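Local structure of uncharacterized lipoprotein GfcB (Escherichia coli K12, 2IN5) at residues D95-I103 with F167-V176. The protein is of unknown function but is a membrane-associated lipoprotein of the YjbF family, named as a homologue of a group 4 capsule protein. Numbering follows the deposited sequence.
Sequences DPLRNALAI and FWVDSATGQV
Leu-97, Ala-100 and Leu-101 pack against a beta hairpin. Its strands, 161-170 and 176-182, are joined by the turn at 171-175. The three residues belong to the connection between strands 86-89 and 108-117, which contains the 3-10 segment 96-98. No hydrogen bond crosses between the two segments. They meet by van der Waals packing, largely side chain on side chain at one end and side chain on backbone at the other.

The buried part lies at Leu-97 and Ala-100. Leu-97 CG is anti to the carbonyl carbon (chi1 -68°), and from there the two methyls part. CD1 sits over one face of the Phe-167 ring, 3.8 Å from its centroid, in a CH-pi contact. CD2 turns to Val-176 CG2. Phe-130 of strand 120-140 also touches Leu-97. The methyl of Ala-100 meets Val-169 CG1 at 3.6 Å and also touches the carbonyl O of Gly-174. That oxygen accepts a hydrogen bond from Asn-73 ND2, and Asn-73 OD1 receives Val-176 N.

On the outer side Leu-101 is exposed, yet its CG packs closely on buried Gly-174, 3.4 Å from CA, where no side chain intervenes. CD1 and CD2 reach over the backbone of the turn, CD2 near the carbonyl oxygens of Asp-170 and Ser-171.

Asp-170 braces this turn from within. Its OD1 takes Ala-172 N at 2.8 Å through the anti lone pair, an Asx turn, and Thr-173 N at 3.0 Å from above the carboxylate plane.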
loop_
_atom_site.group_PDB
_atom_site.type_symbol
_atom_site.label_atom_id
_atom_site.label_comp_id
_atom_site.label_asym_id
_atom_site.label_seq_id
_atom_site.Cartn_x
_atom_site.Cartn_y
_atom_site.Cartn_z
ATOM N N ASP A 95 -15.166 7.220 -13.439
ATOM C CA ASP A 95 -15.345 8.502 -12.778
ATOM C C ASP A 95 -14.682 9.591 -13.616
ATOM O O ASP A 95 -13.513 9.489 -13.969
ATOM C CB ASP A 95 -14.753 8.451 -11.369
ATOM C CG ASP A 95 -14.748 9.805 -10.680
ATOM O OD1 ASP A 95 -15.637 10.645 -10.960
ATOM O OD2 ASP A 95 -13.851 10.014 -9.838
ATOM N N PRO A 96 -15.438 10.645 -13.956
ATOM C CA PRO A 96 -14.910 11.755 -14.763
ATOM C C PRO A 96 -13.647 12.414 -14.209
ATOM O O PRO A 96 -12.844 12.953 -14.964
ATOM C CB PRO A 96 -16.099 12.716 -14.867
ATOM C CG PRO A 96 -16.978 12.346 -13.724
ATOM C CD PRO A 96 -16.852 10.860 -13.612
ATOM N N LEU A 97 -13.475 12.357 -12.891
ATOM C CA LEU A 97 -12.299 12.917 -12.259
ATOM C C LEU A 97 -11.044 12.177 -12.682
ATOM O O LEU A 97 -9.933 12.611 -12.376
ATOM C CB LEU A 97 -12.437 12.867 -10.744
ATOM C CG LEU A 97 -13.519 13.792 -10.189
ATOM C CD1 LEU A 97 -13.711 13.530 -8.704
ATOM C CD2 LEU A 97 -13.111 15.237 -10.437
ATOM N N ARG A 98 -11.198 11.053 -13.375
ATOM C CA ARG A 98 -10.009 10.323 -13.819
ATOM C C ARG A 98 -9.312 11.125 -14.904
ATOM O O ARG A 98 -8.135 10.923 -15.171
ATOM C CB ARG A 98 -10.367 8.926 -14.336
ATOM C CG ARG A 98 -10.741 7.943 -13.241
ATOM C CD ARG A 98 -10.920 6.538 -13.775
ATOM N NE ARG A 98 -9.879 5.647 -13.272
ATOM C CZ ARG A 98 -8.649 5.581 -13.764
ATOM N NH1 ARG A 98 -8.303 6.348 -14.790
ATOM N NH2 ARG A 98 -7.757 4.767 -13.213
ATOM N N ASN A 99 -10.055 12.029 -15.531
ATOM C CA ASN A 99 -9.512 12.911 -16.558
ATOM C C ASN A 99 -10.198 14.257 -16.321
ATOM O O ASN A 99 -10.998 14.717 -17.133
ATOM C CB ASN A 99 -9.836 12.385 -17.958
ATOM C CG ASN A 99 -8.962 13.018 -19.034
ATOM O OD1 ASN A 99 -8.679 14.222 -18.994
ATOM N ND2 ASN A 99 -8.532 12.210 -20.004
ATOM N N ALA A 100 -9.874 14.874 -15.189
ATOM C CA ALA A 100 -10.476 16.139 -14.770
ATOM C C ALA A 100 -10.445 17.268 -15.789
ATOM O O ALA A 100 -11.348 18.094 -15.814
ATOM C CB ALA A 100 -9.838 16.603 -13.457
ATOM N N LEU A 101 -9.416 17.326 -16.622
ATOM C CA LEU A 101 -9.365 18.392 -17.612
ATOM C C LEU A 101 -10.314 18.134 -18.784
ATOM O O LEU A 101 -10.808 19.081 -19.394
ATOM C CB LEU A 101 -7.937 18.585 -18.122
ATOM C CG LEU A 101 -6.976 19.277 -17.156
ATOM C CD1 LEU A 101 -5.634 19.427 -17.838
ATOM C CD2 LEU A 101 -7.517 20.647 -16.735
ATOM N N ALA A 102 -10.582 16.858 -19.069
ATOM C CA ALA A 102 -11.463 16.462 -20.168
ATOM C C ALA A 102 -12.916 16.322 -19.762
ATOM O O ALA A 102 -13.715 15.734 -20.486
ATOM C CB ALA A 102 -10.984 15.149 -20.779
ATOM N N ILE A 103 -13.274 16.852 -18.605
ATOM C CA ILE A 103 -14.651 16.748 -18.172
ATOM C C ILE A 103 -15.500 17.746 -18.942
ATOM O O ILE A 103 -15.207 18.942 -18.945
ATOM C CB ILE A 103 -14.786 17.051 -16.676
ATOM C CG1 ILE A 103 -13.976 16.039 -15.869
ATOM C CG2 ILE A 103 -16.252 17.047 -16.273
ATOM C CD1 ILE A 103 -14.058 16.256 -14.386
ATOM N N PHE A 167 -15.771 19.943 -6.606
ATOM C CA PHE A 167 -14.371 19.614 -6.851
ATOM C C PHE A 167 -13.657 20.788 -7.518
ATOM O O PHE A 167 -14.064 21.241 -8.585
ATOM C CB PHE A 167 -14.278 18.376 -7.755
ATOM C CG PHE A 167 -14.928 17.151 -7.179
ATOM C CD1 PHE A 167 -14.253 16.354 -6.260
ATOM C CD2 PHE A 167 -16.239 16.822 -7.516
ATOM C CE1 PHE A 167 -14.873 15.245 -5.680
ATOM C CE2 PHE A 167 -16.867 15.722 -6.944
ATOM C CZ PHE A 167 -16.181 14.928 -6.021
ATOM N N TRP A 168 -12.600 21.276 -6.878
ATOM C CA TRP A 168 -11.800 22.384 -7.398
ATOM C C TRP A 168 -10.606 21.829 -8.153
ATOM O O TRP A 168 -9.659 21.321 -7.546
ATOM C CB TRP A 168 -11.320 23.253 -6.253
ATOM C CG TRP A 168 -12.396 24.108 -5.710
ATOM C CD1 TRP A 168 -12.708 25.374 -6.101
ATOM C CD2 TRP A 168 -13.323 23.764 -4.671
ATOM N NE1 TRP A 168 -13.770 25.848 -5.368
ATOM C CE2 TRP A 168 -14.164 24.880 -4.480
ATOM C CE3 TRP A 168 -13.520 22.622 -3.880
ATOM C CZ2 TRP A 168 -15.188 24.891 -3.528
ATOM C CZ3 TRP A 168 -14.543 22.635 -2.928
ATOM C CH2 TRP A 168 -15.361 23.763 -2.762
ATOM N N VAL A 169 -10.650 21.953 -9.478
ATOM C CA VAL A 169 -9.605 21.414 -10.349
ATOM C C VAL A 169 -8.609 22.431 -10.897
ATOM O O VAL A 169 -8.993 23.499 -11.359
ATOM C CB VAL A 169 -10.240 20.697 -11.568
ATOM C CG1 VAL A 169 -9.163 20.030 -12.403
ATOM C CG2 VAL A 169 -11.276 19.695 -11.097
ATOM N N ASP A 170 -7.331 22.078 -10.859
ATOM C CA ASP A 170 -6.289 22.932 -11.404
ATOM C C ASP A 170 -6.499 22.939 -12.924
ATOM O O ASP A 170 -6.272 21.929 -13.583
ATOM C CB ASP A 170 -4.916 22.360 -11.076
ATOM C CG ASP A 170 -3.786 23.243 -11.571
ATOM O OD1 ASP A 170 -3.669 23.453 -12.798
ATOM O OD2 ASP A 170 -3.022 23.731 -10.722
ATOM N N SER A 171 -6.915 24.080 -13.469
ATOM C CA SER A 171 -7.210 24.218 -14.897
ATOM C C SER A 171 -6.079 23.917 -15.885
ATOM O O SER A 171 -6.305 23.929 -17.092
ATOM C CB SER A 171 -7.737 25.631 -15.171
ATOM O OG SER A 171 -6.739 26.603 -14.915
ATOM N N ALA A 172 -4.882 23.649 -15.366
ATOM C CA ALA A 172 -3.698 23.371 -16.175
ATOM C C ALA A 172 -3.187 21.932 -16.055
ATOM O O ALA A 172 -2.671 21.358 -17.019
ATOM C CB ALA A 172 -2.583 24.338 -15.797
ATOM N N THR A 173 -3.319 21.343 -14.874
ATOM C CA THR A 173 -2.846 19.975 -14.672
ATOM C C THR A 173 -3.980 18.972 -14.588
ATOM O O THR A 173 -3.826 17.829 -14.988
ATOM C CB THR A 173 -2.027 19.860 -13.379
ATOM O OG1 THR A 173 -2.876 20.137 -12.258
ATOM C CG2 THR A 173 -0.870 20.825 -13.396
ATOM N N GLY A 174 -5.117 19.408 -14.064
ATOM C CA GLY A 174 -6.246 18.515 -13.920
ATOM C C GLY A 174 -6.305 17.974 -12.505
ATOM O O GLY A 174 -7.249 17.283 -12.134
ATOM N N GLN A 175 -5.286 18.282 -11.709
ATOM C CA GLN A 175 -5.238 17.832 -10.321
ATOM C C GLN A 175 -6.276 18.535 -9.463
ATOM O O GLN A 175 -6.383 19.749 -9.500
ATOM C CB GLN A 175 -3.854 18.085 -9.708
ATOM C CG GLN A 175 -3.846 17.894 -8.178
ATOM C CD GLN A 175 -2.556 18.345 -7.512
ATOM O OE1 GLN A 175 -2.053 19.435 -7.777
ATOM N NE2 GLN A 175 -2.032 17.517 -6.622
ATOM N N VAL A 176 -7.035 17.764 -8.693
ATOM C CA VAL A 176 -8.039 18.320 -7.794
ATOM C C VAL A 176 -7.252 18.857 -6.590
ATOM O O VAL A 176 -6.425 18.145 -6.022
ATOM C CB VAL A 176 -9.040 17.217 -7.354
ATOM C CG1 VAL A 176 -9.930 17.707 -6.210
ATOM C CG2 VAL A 176 -9.895 16.808 -8.550
#